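Local coordinates for oxidoreductase protein (Agrobacterium radiobacter, PDB 5UI9), which binds NAD+ and a small dihydroxy acid side by side and probably catalyses an NAD-dependent oxidation or reduction, as a member of the GFO/IDH/MocA oxidoreductase family, at residues A[87-91]-A[113-119]; A[96-100]-A[177-182]; A[123-129]-A[295-301]. All coordinates share one frame; numbering follows the deposited sequence.

Contact 1 of 3, residues A[87-91]-A[113-119]; sequences AAAHK and TCENADI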
loop_
_atom_site.group_PDB
_atom_site.type_symbol
_atom_site.label_atom_id
_atom_site.label_comp_id
_atom_site.label_asym_id
_atom_site.label_seq_id
_atom_site.Cartn_x
_atom_site.Cartn_y
_atom_site.Cartn_z
ATOM N N ALA A 87 -21.752 -32.083 -13.399
ATOM C CA ALA A 87 -22.812 -31.675 -12.477
ATOM C C ALA A 87 -23.988 -31.078 -13.248
ATOM O O ALA A 87 -25.135 -31.467 -13.023
ATOM C CB ALA A 87 -22.285 -30.685 -11.446
ATOM N N ALA A 88 -23.689 -30.172 -14.180
ATOM C CA ALA A 88 -24.710 -29.502 -14.986
ATOM C C ALA A 88 -25.537 -30.481 -15.830
ATOM O O ALA A 88 -26.772 -30.394 -15.848
ATOM C CB ALA A 88 -24.067 -28.446 -15.870
ATOM N N ALA A 89 -24.856 -31.421 -16.493
ATOM C CA ALA A 89 -25.512 -32.458 -17.303
ATOM C C ALA A 89 -26.371 -33.408 -16.473
ATOM O O ALA A 89 -27.417 -33.869 -16.943
ATOM C CB ALA A 89 -24.476 -33.252 -18.091
ATOM N N HIS A 90 -25.935 -33.699 -15.245
ATOM C CA HIS A 90 -26.733 -34.512 -14.299
ATOM C C HIS A 90 -27.706 -33.695 -13.436
ATOM O O HIS A 90 -28.355 -34.258 -12.551
ATOM C CB HIS A 90 -25.811 -35.357 -13.407
ATOM C CG HIS A 90 -25.183 -36.507 -14.124
ATOM N ND1 HIS A 90 -24.013 -36.388 -14.843
ATOM C CD2 HIS A 90 -25.575 -37.798 -14.251
ATOM C CE1 HIS A 90 -23.703 -37.559 -15.370
ATOM N NE2 HIS A 90 -24.636 -38.430 -15.029
ATOM N N LYS A 91 -27.815 -32.390 -13.718
ATOM C CA LYS A 91 -28.671 -31.441 -12.992
ATOM C C LYS A 91 -28.490 -31.488 -11.471
ATOM O O LYS A 91 -29.459 -31.478 -10.712
ATOM C CB LYS A 91 -30.143 -31.615 -13.397
ATOM C CG LYS A 91 -30.428 -31.232 -14.841
ATOM C CD LYS A 91 -31.886 -31.478 -15.209
ATOM C CE LYS A 91 -32.112 -31.398 -16.716
ATOM N NZ LYS A 91 -31.707 -30.078 -17.284
ATOM N N THR A 113 -22.973 -22.996 -18.740
ATOM C CA THR A 113 -23.525 -24.356 -18.706
ATOM C C THR A 113 -24.450 -24.572 -17.510
ATOM O O THR A 113 -25.490 -25.208 -17.637
ATOM C CB THR A 113 -22.418 -25.429 -18.659
ATOM O OG1 THR A 113 -21.398 -25.110 -19.610
ATOM C CG2 THR A 113 -22.988 -26.815 -18.982
ATOM N N CYS A 114 -24.061 -24.048 -16.351
ATOM C CA CYS A 114 -24.881 -24.179 -15.146
ATOM C C CYS A 114 -26.162 -23.352 -15.239
ATOM O O CYS A 114 -27.226 -23.835 -14.845
ATOM C CB CYS A 114 -24.075 -23.836 -13.900
ATOM S SG CYS A 114 -22.832 -25.096 -13.538
ATOM N N GLU A 115 -26.070 -22.139 -15.788
ATOM C CA GLU A 115 -27.270 -21.319 -16.052
ATOM C C GLU A 115 -28.239 -21.990 -17.034
ATOM O O GLU A 115 -29.451 -21.971 -16.808
ATOM C CB GLU A 115 -26.899 -19.916 -16.543
ATOM C CG GLU A 115 -26.524 -18.973 -15.402
ATOM C CD GLU A 115 -25.839 -17.685 -15.846
ATOM O OE1 GLU A 115 -25.720 -17.445 -17.073
ATOM O OE2 GLU A 115 -25.419 -16.908 -14.949
ATOM N N ASN A 116 -27.696 -22.595 -18.094
ATOM C CA ASN A 116 -28.484 -23.351 -19.083
ATOM C C ASN A 116 -29.181 -24.577 -18.487
ATOM O O ASN A 116 -30.298 -24.918 -18.893
ATOM C CB ASN A 116 -27.605 -23.795 -20.267
ATOM C CG ASN A 116 -27.243 -22.649 -21.207
ATOM O OD1 ASN A 116 -27.868 -21.589 -21.195
ATOM N ND2 ASN A 116 -26.228 -22.869 -22.039
ATOM N N ALA A 117 -28.517 -25.236 -17.539
ATOM C CA ALA A 117 -29.082 -26.401 -16.852
ATOM C C ALA A 117 -29.980 -26.034 -15.660
ATOM O O ALA A 117 -30.562 -26.917 -15.035
ATOM C CB ALA A 117 -27.961 -27.324 -16.398
ATOM N N ASP A 118 -30.068 -24.742 -15.340
ATOM C CA ASP A 118 -30.905 -24.227 -14.257
ATOM C C ASP A 118 -30.509 -24.836 -12.905
ATOM O O ASP A 118 -31.362 -25.271 -12.129
ATOM C CB ASP A 118 -32.398 -24.444 -14.586
ATOM C CG ASP A 118 -33.333 -23.526 -13.796
ATOM O OD1 ASP A 118 -32.863 -22.645 -13.049
ATOM O OD2 ASP A 118 -34.562 -23.694 -13.924
ATOM N N ILE A 119 -29.202 -24.854 -12.639
ATOM C CA ILE A 119 -28.666 -25.329 -11.362
ATOM C C ILE A 119 -27.781 -24.252 -10.725
ATOM O O ILE A 119 -27.077 -23.527 -11.437
ATOM C CB ILE A 119 -27.876 -26.656 -11.480
ATOM C CG1 ILE A 119 -26.713 -26.559 -12.486
ATOM C CG2 ILE A 119 -28.815 -27.796 -11.858
ATOM C CD1 ILE A 119 -25.481 -27.330 -12.062
#
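A88 and A117 meet where two neighbouring helices of the Rossmann fold, 80-89 and 104-116, come to an end, and the contact between them is almost wholly apolar. The methyl of A88 points into the other segment. A88 CB lies 3.7 Å from T113 CG2, with C114 SG and A117 CB a little farther off. Alanine suits this place because the backbones come close, A88 CA standing 5.3 Å from C114 CA. T113 turns its CG2 methyl to A88, while its hydroxyl is bonded back to A109 O in its own helix; the residue thus offers carbon to the neighbour and settles its polar end at home.

I119, just past the turn, packs with two separate branches. I119 CD1 rests 3.7 Å from A88 CA, and I119 CG2 touches the backbone of K91, 3.7 Å from K91 C. With chi1 at 57°, CG1 sits between the backbone N and the carbonyl carbon, which leaves CG2 beside the N and facing K91.

The backbone groups at the two helix ends are served locally, not across the contact. Both helices close in Schellman motifs, with K91 and D118 at positive phi. K91 N bonds to A88 O at 3.1 Å, and A117 CB lies beside that same carbonyl oxygen, 3.3 Å from A88 O. The ammonium of K91 only approaches the other helix end, NZ being 4.0 Å from A117 O, a long distance that at most suggests a weak electrostatic attraction.

The chemistry implies adhesion by close fit of small methyl groups, with both helix ends capped by their own backbones.

Contact 2 of 3, residues A[96-100]-A[177-182]; sequences CQKPF and EDLGIH. With NAD (nicotinamide-adenine-dinucleotide), chain C; 8A1 ((2S)-2,3-dihydroxy-2-methylpropanoic acid), chain D.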
loop_
_atom_site.group_PDB
_atom_site.type_symbol
_atom_site.label_atom_id
_atom_site.label_comp_id
_atom_site.label_asym_id
_atom_site.label_seq_id
_atom_site.Cartn_x
_atom_site.Cartn_y
_atom_site.Cartn_z
ATOM N N CYS A 96 -17.756 -25.334 -6.192
ATOM C CA CYS A 96 -16.440 -25.502 -6.803
ATOM C C CYS A 96 -15.389 -24.666 -6.079
ATOM O O CYS A 96 -15.573 -23.470 -5.873
ATOM C CB CYS A 96 -16.486 -25.094 -8.262
ATOM S SG CYS A 96 -14.981 -25.546 -9.141
ATOM N N GLN A 97 -14.294 -25.304 -5.688
ATOM C CA GLN A 97 -13.188 -24.609 -5.018
ATOM C C GLN A 97 -12.493 -23.588 -5.912
ATOM O O GLN A 97 -12.590 -23.643 -7.137
ATOM C CB GLN A 97 -12.157 -25.614 -4.471
ATOM C CG GLN A 97 -12.291 -25.897 -2.979
ATOM C CD GLN A 97 -11.868 -24.722 -2.116
ATOM O OE1 GLN A 97 -11.358 -23.714 -2.624
ATOM N NE2 GLN A 97 -12.085 -24.839 -0.805
ATOM N N LYS A 98 -11.790 -22.652 -5.276
ATOM C CA LYS A 98 -10.879 -21.753 -5.988
ATOM C C LYS A 98 -9.567 -22.505 -6.262
ATOM O O LYS A 98 -9.323 -23.536 -5.630
ATOM C CB LYS A 98 -10.614 -20.422 -5.246
ATOM C CG LYS A 98 -10.379 -20.446 -3.734
ATOM C CD LYS A 98 -9.127 -21.183 -3.263
ATOM C CE LYS A 98 -7.838 -20.539 -3.765
ATOM N NZ LYS A 98 -6.643 -21.071 -3.057
ATOM N N PRO A 99 -8.761 -22.068 -7.235
ATOM C CA PRO A 99 -9.168 -21.152 -8.304
ATOM C C PRO A 99 -10.310 -21.757 -9.133
ATOM O O PRO A 99 -10.263 -22.945 -9.457
ATOM C CB PRO A 99 -7.912 -21.039 -9.182
ATOM C CG PRO A 99 -6.823 -21.774 -8.465
ATOM C CD PRO A 99 -7.492 -22.740 -7.543
ATOM N N PHE A 100 -11.308 -20.940 -9.465
ATOM C CA PHE A 100 -12.525 -21.405 -10.155
ATOM C C PHE A 100 -12.176 -22.243 -11.389
ATOM O O PHE A 100 -12.565 -23.411 -11.491
ATOM C CB PHE A 100 -13.394 -20.181 -10.510
ATOM C CG PHE A 100 -14.759 -20.488 -11.076
ATOM C CD1 PHE A 100 -15.384 -21.731 -10.934
ATOM C CD2 PHE A 100 -15.460 -19.465 -11.705
ATOM C CE1 PHE A 100 -16.648 -21.952 -11.461
ATOM C CE2 PHE A 100 -16.729 -19.678 -12.224
ATOM C CZ PHE A 100 -17.324 -20.923 -12.103
ATOM N N GLU A 177 -2.967 -16.338 -8.312
ATOM C CA GLU A 177 -3.902 -17.448 -8.509
ATOM C C GLU A 177 -4.304 -18.141 -7.199
ATOM O O GLU A 177 -5.463 -18.486 -7.016
ATOM C CB GLU A 177 -3.286 -18.482 -9.460
ATOM C CG GLU A 177 -4.190 -19.659 -9.799
ATOM C CD GLU A 177 -3.530 -20.709 -10.684
ATOM O OE1 GLU A 177 -4.185 -21.742 -10.934
ATOM O OE2 GLU A 177 -2.371 -20.519 -11.123
ATOM N N ASP A 178 -3.350 -18.352 -6.301
ATOM C CA ASP A 178 -3.614 -19.096 -5.073
ATOM C C ASP A 178 -4.246 -18.242 -3.973
ATOM O O ASP A 178 -5.199 -18.668 -3.313
ATOM C CB ASP A 178 -2.325 -19.710 -4.530
ATOM C CG ASP A 178 -2.531 -20.385 -3.185
ATOM O OD1 ASP A 178 -3.465 -21.213 -3.081
ATOM O OD2 ASP A 178 -1.776 -20.075 -2.236
ATOM N N LEU A 179 -3.683 -17.054 -3.764
ATOM C CA LEU A 179 -3.961 -16.252 -2.575
ATOM C C LEU A 179 -4.534 -14.883 -2.922
ATOM O O LEU A 179 -5.530 -14.458 -2.318
ATOM C CB LEU A 179 -2.674 -16.143 -1.749
ATOM C CG LEU A 179 -2.627 -15.314 -0.463
ATOM C CD1 LEU A 179 -2.430 -13.832 -0.749
ATOM C CD2 LEU A 179 -3.843 -15.558 0.423
ATOM N N GLY A 180 -3.909 -14.195 -3.884
ATOM C CA GLY A 180 -4.404 -12.915 -4.402
ATOM C C GLY A 180 -5.855 -12.975 -4.840
ATOM O O GLY A 180 -6.596 -12.003 -4.697
ATOM N N ILE A 181 -6.255 -14.124 -5.376
ATOM C CA ILE A 181 -7.643 -14.394 -5.716
ATOM C C ILE A 181 -8.589 -14.099 -4.535
ATOM O O ILE A 181 -9.651 -13.517 -4.735
ATOM C CB ILE A 181 -7.790 -15.841 -6.254
ATOM C CG1 ILE A 181 -9.107 -16.028 -7.009
ATOM C CG2 ILE A 181 -7.641 -16.882 -5.149
ATOM C CD1 ILE A 181 -9.058 -17.210 -7.959
ATOM N N HIS A 182 -8.179 -14.459 -3.317
ATOM C CA HIS A 182 -8.927 -14.123 -2.109
ATOM C C HIS A 182 -8.895 -12.630 -1.819
ATOM O O HIS A 182 -9.931 -12.025 -1.540
ATOM C CB HIS A 182 -8.359 -14.818 -0.863
ATOM C CG HIS A 182 -8.432 -16.312 -0.885
ATOM N ND1 HIS A 182 -9.622 -17.003 -0.991
ATOM C CD2 HIS A 182 -7.464 -17.247 -0.744
ATOM C CE1 HIS A 182 -9.376 -18.301 -0.943
ATOM N NE2 HIS A 182 -8.075 -18.476 -0.802
HETATM P PA NAD C . -4.814 -31.810 -2.813
HETATM O O1A NAD C . -3.927 -32.190 -3.979
HETATM O O2A NAD C . -4.348 -32.043 -1.402
HETATM O O5B NAD C . -6.224 -32.543 -2.994
HETATM C C5B NAD C . -6.826 -32.762 -4.264
HETATM C C4B NAD C . -7.433 -34.156 -4.238
HETATM O O4B NAD C . -8.295 -34.304 -5.360
HETATM C C3B NAD C . -6.384 -35.255 -4.334
HETATM O O3B NAD C . -6.600 -36.211 -3.287
HETATM C C2B NAD C . -6.570 -35.864 -5.717
HETATM O O2B NAD C . -6.330 -37.271 -5.714
HETATM C C1B NAD C . -8.023 -35.539 -6.020
HETATM N N9A NAD C . -8.408 -35.365 -7.441
HETATM C C8A NAD C . -7.819 -34.586 -8.369
HETATM N N7A NAD C . -8.495 -34.667 -9.545
HETATM C C5A NAD C . -9.542 -35.493 -9.368
HETATM C C6A NAD C . -10.664 -36.025 -10.188
HETATM N N6A NAD C . -10.814 -35.679 -11.485
HETATM N N1A NAD C . -11.541 -36.867 -9.593
HETATM C C2A NAD C . -11.424 -37.241 -8.301
HETATM N N3A NAD C . -10.432 -36.796 -7.505
HETATM C C4A NAD C . -9.484 -35.940 -7.971
HETATM O O3 NAD C . -5.232 -30.268 -2.990
HETATM P PN NAD C . -5.681 -29.312 -1.768
HETATM O O1N NAD C . -4.464 -28.719 -1.102
HETATM O O2N NAD C . -6.703 -30.029 -0.922
HETATM O O5D NAD C . -6.370 -28.145 -2.613
HETATM C C5D NAD C . -7.515 -28.426 -3.408
HETATM C C4D NAD C . -8.148 -27.108 -3.809
HETATM O O4D NAD C . -8.532 -26.408 -2.621
HETATM C C3D NAD C . -7.182 -26.218 -4.578
HETATM O O3D NAD C . -7.823 -25.698 -5.748
HETATM C C2D NAD C . -6.818 -25.112 -3.601
HETATM O O2D NAD C . -6.625 -23.846 -4.232
HETATM C C1D NAD C . -8.025 -25.075 -2.666
HETATM N N1N NAD C . -7.768 -24.576 -1.303
HETATM C C2N NAD C . -8.644 -23.682 -0.809
HETATM C C3N NAD C . -8.514 -23.142 0.461
HETATM C C7N NAD C . -9.541 -22.148 0.929
HETATM O O7N NAD C . -10.706 -22.278 0.562
HETATM N N7N NAD C . -9.186 -21.142 1.732
HETATM C C4N NAD C . -7.432 -23.545 1.246
HETATM C C5N NAD C . -6.529 -24.477 0.730
HETATM C C6N NAD C . -6.721 -24.990 -0.553
HETATM O OXT 8A1 D . -6.418 -20.498 1.817
HETATM C C 8A1 D . -5.951 -20.690 0.669
HETATM O O 8A1 D . -6.666 -20.672 -0.357
HETATM C CA 8A1 D . -4.473 -20.938 0.508
HETATM C CB 8A1 D . -3.837 -19.582 0.202
HETATM O O1 8A1 D . -2.408 -19.652 0.217
HETATM O O2 8A1 D . -4.247 -21.852 -0.578
HETATM C C3 8A1 D . -3.903 -21.571 1.778
#
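K98 reaches D178 and H182 by a curled chain: chi1 of 42° puts CG between the backbone N and the carbonyl carbon, and further bends at chi2 and chi3 carry NZ round to helix 175-191. D178 answers with CG anti to its backbone N (chi1 175°), which brings its carboxylate back to the lysine.

Four oxygens surround K98 NZ. K98 NZ donates to backbone D178 O at 2.8 Å, in the carbonyl plane and on a lone pair, and forms a salt bridge with D178 OD1 that is weak as a hydrogen bond at 3.2 Å. K98 NZ also bonds to 8A1 O at 2.7 Å and to NAD O2D. Lysine fits here because its long, flexible chain brings one nitrogen to cofactor, acid and D178 together. D178 holds both hydroxyls of the acid, 8A1 O2 on OD1 and 8A1 O1 on OD2, the latter at 2.6 Å. H182 donates from NE2 to 8A1 O, also at 2.6 Å, nearly straight at 167° and in the ring plane; its ND1 turns to E125. A carboxylate oxygen that accepts from K98 NZ and H182 NE2 is probably polarised.

Backbone K98 O accepts from both hydroxyls of the nicotinamide ribose, NAD O3D and O2D, and Q97 NE2 bonds to NAD O7N. The cis peptide before P99 lies in the Q-K-P sequence that stands where relatives in the family carry the Glu-Lys-Pro motif; proline accepts a cis peptide most readily. P99 packs against the extended chain of E177, with P99 CG 3.6 Å from E177 CG, and its CB meets I181 CD1.

Strand 94-97 enters this site beside strand 121-124, while helix 316-335 packs on I181 through F323 and V326.

Contact 3 of 3, residues A[123-129]-A[295-301]; sequences VHENFRW and VLAIQQH. With NAD (nicotinamide-adenine-dinucleotide), chain C.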
loop_
_atom_site.group_PDB
_atom_site.type_symbol
_atom_site.label_atom_id
_atom_site.label_comp_id
_atom_site.label_asym_id
_atom_site.label_seq_id
_atom_site.Cartn_x
_atom_site.Cartn_y
_atom_site.Cartn_z
ATOM N N VAL A 123 -18.830 -20.680 -6.057
ATOM C CA VAL A 123 -17.400 -20.861 -5.846
ATOM C C VAL A 123 -17.147 -20.858 -4.345
ATOM O O VAL A 123 -17.641 -19.983 -3.623
ATOM C CB VAL A 123 -16.568 -19.776 -6.560
ATOM C CG1 VAL A 123 -15.068 -19.988 -6.322
ATOM C CG2 VAL A 123 -16.893 -19.798 -8.048
ATOM N N HIS A 124 -16.404 -21.850 -3.863
ATOM C CA HIS A 124 -16.014 -21.867 -2.462
ATOM C C HIS A 124 -14.904 -20.816 -2.309
ATOM O O HIS A 124 -13.718 -21.120 -2.402
ATOM C CB HIS A 124 -15.575 -23.264 -2.006
ATOM C CG HIS A 124 -15.388 -23.390 -0.524
ATOM N ND1 HIS A 124 -16.073 -24.317 0.232
ATOM C CD2 HIS A 124 -14.587 -22.715 0.340
ATOM C CE1 HIS A 124 -15.701 -24.210 1.494
ATOM N NE2 HIS A 124 -14.807 -23.237 1.589
ATOM N N GLU A 125 -15.332 -19.572 -2.118
ATOM C CA GLU A 125 -14.445 -18.444 -1.902
ATOM C C GLU A 125 -14.714 -17.923 -0.485
ATOM O O GLU A 125 -15.622 -17.109 -0.276
ATOM C CB GLU A 125 -14.713 -17.387 -2.983
ATOM C CG GLU A 125 -13.899 -16.110 -2.870
ATOM C CD GLU A 125 -12.434 -16.363 -2.552
ATOM O OE1 GLU A 125 -11.719 -16.924 -3.410
ATOM O OE2 GLU A 125 -12.020 -16.016 -1.427
ATOM N N ASN A 126 -13.922 -18.412 0.477
ATOM C CA ASN A 126 -14.283 -18.322 1.908
ATOM C C ASN A 126 -13.658 -17.158 2.696
ATOM O O ASN A 126 -14.035 -16.928 3.846
ATOM C CB ASN A 126 -14.086 -19.686 2.634
ATOM C CG ASN A 126 -12.656 -20.227 2.568
ATOM O OD1 ASN A 126 -11.684 -19.478 2.507
ATOM N ND2 ASN A 126 -12.528 -21.550 2.598
ATOM N N PHE A 127 -12.748 -16.403 2.081
ATOM C CA PHE A 127 -12.053 -15.307 2.791
ATOM C C PHE A 127 -13.004 -14.182 3.180
ATOM O O PHE A 127 -12.971 -13.727 4.318
ATOM C CB PHE A 127 -10.858 -14.775 1.992
ATOM C CG PHE A 127 -9.563 -15.458 2.322
ATOM C CD1 PHE A 127 -9.453 -16.836 2.247
ATOM C CD2 PHE A 127 -8.441 -14.718 2.704
ATOM C CE1 PHE A 127 -8.261 -17.472 2.559
ATOM C CE2 PHE A 127 -7.242 -15.347 3.004
ATOM C CZ PHE A 127 -7.150 -16.723 2.940
ATOM N N ARG A 128 -13.894 -13.782 2.268
ATOM C CA ARG A 128 -14.931 -12.789 2.599
ATOM C C ARG A 128 -15.897 -13.247 3.710
ATOM O O ARG A 128 -16.560 -12.416 4.332
ATOM C CB ARG A 128 -15.727 -12.374 1.355
ATOM C CG ARG A 128 -16.655 -13.455 0.790
ATOM C CD ARG A 128 -17.741 -12.856 -0.079
ATOM N NE ARG A 128 -17.217 -12.369 -1.350
ATOM C CZ ARG A 128 -17.954 -11.847 -2.329
ATOM N NH1 ARG A 128 -19.273 -11.731 -2.206
ATOM N NH2 ARG A 128 -17.371 -11.455 -3.453
ATOM N N TRP A 129 -15.981 -14.559 3.934
ATOM C CA TRP A 129 -16.791 -15.138 5.017
ATOM C C TRP A 129 -16.087 -15.243 6.380
ATOM O O TRP A 129 -16.694 -15.704 7.343
ATOM C CB TRP A 129 -17.349 -16.509 4.584
ATOM C CG TRP A 129 -18.433 -16.382 3.580
ATOM C CD1 TRP A 129 -18.332 -16.532 2.225
ATOM C CD2 TRP A 129 -19.796 -16.038 3.850
ATOM N NE1 TRP A 129 -19.555 -16.313 1.639
ATOM C CE2 TRP A 129 -20.471 -16.005 2.611
ATOM C CE3 TRP A 129 -20.511 -15.747 5.023
ATOM C CZ2 TRP A 129 -21.835 -15.703 2.507
ATOM C CZ3 TRP A 129 -21.871 -15.447 4.924
ATOM C CH2 TRP A 129 -22.517 -15.427 3.672
ATOM N N VAL A 295 -15.198 -21.776 6.422
ATOM C CA VAL A 295 -15.645 -22.951 5.670
ATOM C C VAL A 295 -17.049 -23.343 6.134
ATOM O O VAL A 295 -17.911 -23.604 5.312
ATOM C CB VAL A 295 -14.672 -24.157 5.829
ATOM C CG1 VAL A 295 -15.231 -25.410 5.170
ATOM C CG2 VAL A 295 -13.288 -23.837 5.270
ATOM N N LEU A 296 -17.268 -23.380 7.444
ATOM C CA LEU A 296 -18.608 -23.628 7.988
ATOM C C LEU A 296 -19.611 -22.549 7.548
ATOM O O LEU A 296 -20.718 -22.879 7.106
ATOM C CB LEU A 296 -18.580 -23.752 9.517
ATOM C CG LEU A 296 -19.927 -23.962 10.224
ATOM C CD1 LEU A 296 -20.652 -25.183 9.675
ATOM C CD2 LEU A 296 -19.751 -24.069 11.729
ATOM N N ALA A 297 -19.208 -21.281 7.658
ATOM C CA ALA A 297 -20.052 -20.139 7.273
ATOM C C ALA A 297 -20.520 -20.232 5.822
ATOM O O ALA A 297 -21.718 -20.118 5.545
ATOM C CB ALA A 297 -19.316 -18.818 7.510
ATOM N N ILE A 298 -19.585 -20.468 4.901
ATOM C CA ILE A 298 -19.935 -20.533 3.480
ATOM C C ILE A 298 -20.754 -21.789 3.151
ATOM O O ILE A 298 -21.633 -21.731 2.299
ATOM C CB ILE A 298 -18.703 -20.379 2.542
ATOM C CG1 ILE A 298 -19.147 -19.865 1.167
ATOM C CG2 ILE A 298 -17.921 -21.672 2.414
ATOM C CD1 ILE A 298 -18.025 -19.695 0.167
ATOM N N GLN A 299 -20.470 -22.908 3.817
ATOM C CA GLN A 299 -21.228 -24.144 3.580
ATOM C C GLN A 299 -22.641 -24.105 4.192
ATOM O O GLN A 299 -23.580 -24.652 3.606
ATOM C CB GLN A 299 -20.418 -25.372 4.021
ATOM C CG GLN A 299 -19.228 -25.613 3.085
ATOM C CD GLN A 299 -18.367 -26.820 3.425
ATOM O OE1 GLN A 299 -17.364 -27.051 2.755
ATOM N NE2 GLN A 299 -18.754 -27.600 4.441
ATOM N N GLN A 300 -22.806 -23.433 5.331
ATOM C CA GLN A 300 -24.148 -23.131 5.852
ATOM C C GLN A 300 -24.888 -22.163 4.934
ATOM O O GLN A 300 -26.096 -22.318 4.709
ATOM C CB GLN A 300 -24.101 -22.544 7.274
ATOM C CG GLN A 300 -25.464 -22.491 7.970
ATOM C CD GLN A 300 -26.028 -23.869 8.229
ATOM O OE1 GLN A 300 -25.485 -24.617 9.032
ATOM N NE2 GLN A 300 -27.111 -24.223 7.538
ATOM N N HIS A 301 -24.170 -21.160 4.429
ATOM C CA HIS A 301 -24.730 -20.196 3.483
ATOM C C HIS A 301 -25.251 -20.915 2.235
ATOM O O HIS A 301 -26.405 -20.716 1.847
ATOM C CB HIS A 301 -23.689 -19.126 3.130
ATOM C CG HIS A 301 -24.106 -18.196 2.033
ATOM N ND1 HIS A 301 -24.952 -17.128 2.240
ATOM C CD2 HIS A 301 -23.760 -18.153 0.724
ATOM C CE1 HIS A 301 -25.123 -16.476 1.104
ATOM N NE2 HIS A 301 -24.410 -17.078 0.168
HETATM P PA NAD C . -4.814 -31.810 -2.813
HETATM O O1A NAD C . -3.927 -32.190 -3.979
HETATM O O2A NAD C . -4.348 -32.043 -1.402
HETATM O O5B NAD C . -6.224 -32.543 -2.994
HETATM C C5B NAD C . -6.826 -32.762 -4.264
HETATM C C4B NAD C . -7.433 -34.156 -4.238
HETATM O O4B NAD C . -8.295 -34.304 -5.360
HETATM C C3B NAD C . -6.384 -35.255 -4.334
HETATM O O3B NAD C . -6.600 -36.211 -3.287
HETATM C C2B NAD C . -6.570 -35.864 -5.717
HETATM O O2B NAD C . -6.330 -37.271 -5.714
HETATM C C1B NAD C . -8.023 -35.539 -6.020
HETATM N N9A NAD C . -8.408 -35.365 -7.441
HETATM C C8A NAD C . -7.819 -34.586 -8.369
HETATM N N7A NAD C . -8.495 -34.667 -9.545
HETATM C C5A NAD C . -9.542 -35.493 -9.368
HETATM C C6A NAD C . -10.664 -36.025 -10.188
HETATM N N6A NAD C . -10.814 -35.679 -11.485
HETATM N N1A NAD C . -11.541 -36.867 -9.593
HETATM C C2A NAD C . -11.424 -37.241 -8.301
HETATM N N3A NAD C . -10.432 -36.796 -7.505
HETATM C C4A NAD C . -9.484 -35.940 -7.971
HETATM O O3 NAD C . -5.232 -30.268 -2.990
HETATM P PN NAD C . -5.681 -29.312 -1.768
HETATM O O1N NAD C . -4.464 -28.719 -1.102
HETATM O O2N NAD C . -6.703 -30.029 -0.922
HETATM O O5D NAD C . -6.370 -28.145 -2.613
HETATM C C5D NAD C . -7.515 -28.426 -3.408
HETATM C C4D NAD C . -8.148 -27.108 -3.809
HETATM O O4D NAD C . -8.532 -26.408 -2.621
HETATM C C3D NAD C . -7.182 -26.218 -4.578
HETATM O O3D NAD C . -7.823 -25.698 -5.748
HETATM C C2D NAD C . -6.818 -25.112 -3.601
HETATM O O2D NAD C . -6.625 -23.846 -4.232
HETATM C C1D NAD C . -8.025 -25.075 -2.666
HETATM N N1N NAD C . -7.768 -24.576 -1.303
HETATM C C2N NAD C . -8.644 -23.682 -0.809
HETATM C C3N NAD C . -8.514 -23.142 0.461
HETATM C C7N NAD C . -9.541 -22.148 0.929
HETATM O O7N NAD C . -10.706 -22.278 0.562
HETATM N N7N NAD C . -9.186 -21.142 1.732
HETATM C C4N NAD C . -7.432 -23.545 1.246
HETATM C C5N NAD C . -6.529 -24.477 0.730
HETATM C C6N NAD C . -6.721 -24.990 -0.553
HETATM O O HOH W 1 -17.912 -26.277 0.041
#
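I298 of helix 289-308 pushes its side chain between H124 and W129, where the outermost strand 121-124 of the Rossmann sheet runs out beside the nicotinamide carboxamide. Its branches part by role. I298 CG2 sits over one face of the H124 imidazole, a CH-pi contact 3.7 Å from the ring centroid and 21° off the normal. CB lies over the five-membered ring of W129, and CD1 reaches the backbone at E125. A branched side chain suits a place with aromatic surfaces to meet in different directions.

W129 and I298 run at about a right angle. Farther along the indole, H301 meets the six-membered ring obliquely, planes 44° apart and centroids 4.5 Å apart; W129 CZ2 stands above the middle of the H301 ring, whose NE2 is bonded to S313 N. A297, small enough to let the helix approach, touches W129 CE3.

N126 faces the cofactor. Its chi1 of 59° brings the amide against the carboxamide of NAD, where N126 OD1 accepts from NAD N7N at 3.1 Å; the return bond from N126 ND2 to NAD O7N is weak. N126 ND2 also donates to H124 NE2 at 3.0 Å, in the imidazole plane, so H124 helps position N126. Q299, its NE2 held by Q20 O, accepts at OE1 from a water 2.9 Å away, which lies 2.7 Å from H124 ND1.

Overall arrangement
Contacts 2 and 3 both line the NAD pocket, and contact 1 stands apart. The centres of contacts 2 and 3 are about 13 Å apart, and they are joined directly: C96 O and H124 N are 2.7 Å apart between adjacent strands 94-97 and 121-124, and H182 ND1 lies 2.6 Å from E125 OE2. The F127 ring stacks on H182, bringing the two contacts together beside the bound acid. Contact 1 lies about 22 Å from either centre, with the side chain of A87 about 13 Å from NAD. Yet its helices 80-89 and 104-116 flank strand 94-97 in sequence, and the second leads into strand 121-124, so the contact belongs to the same Rossmann domain.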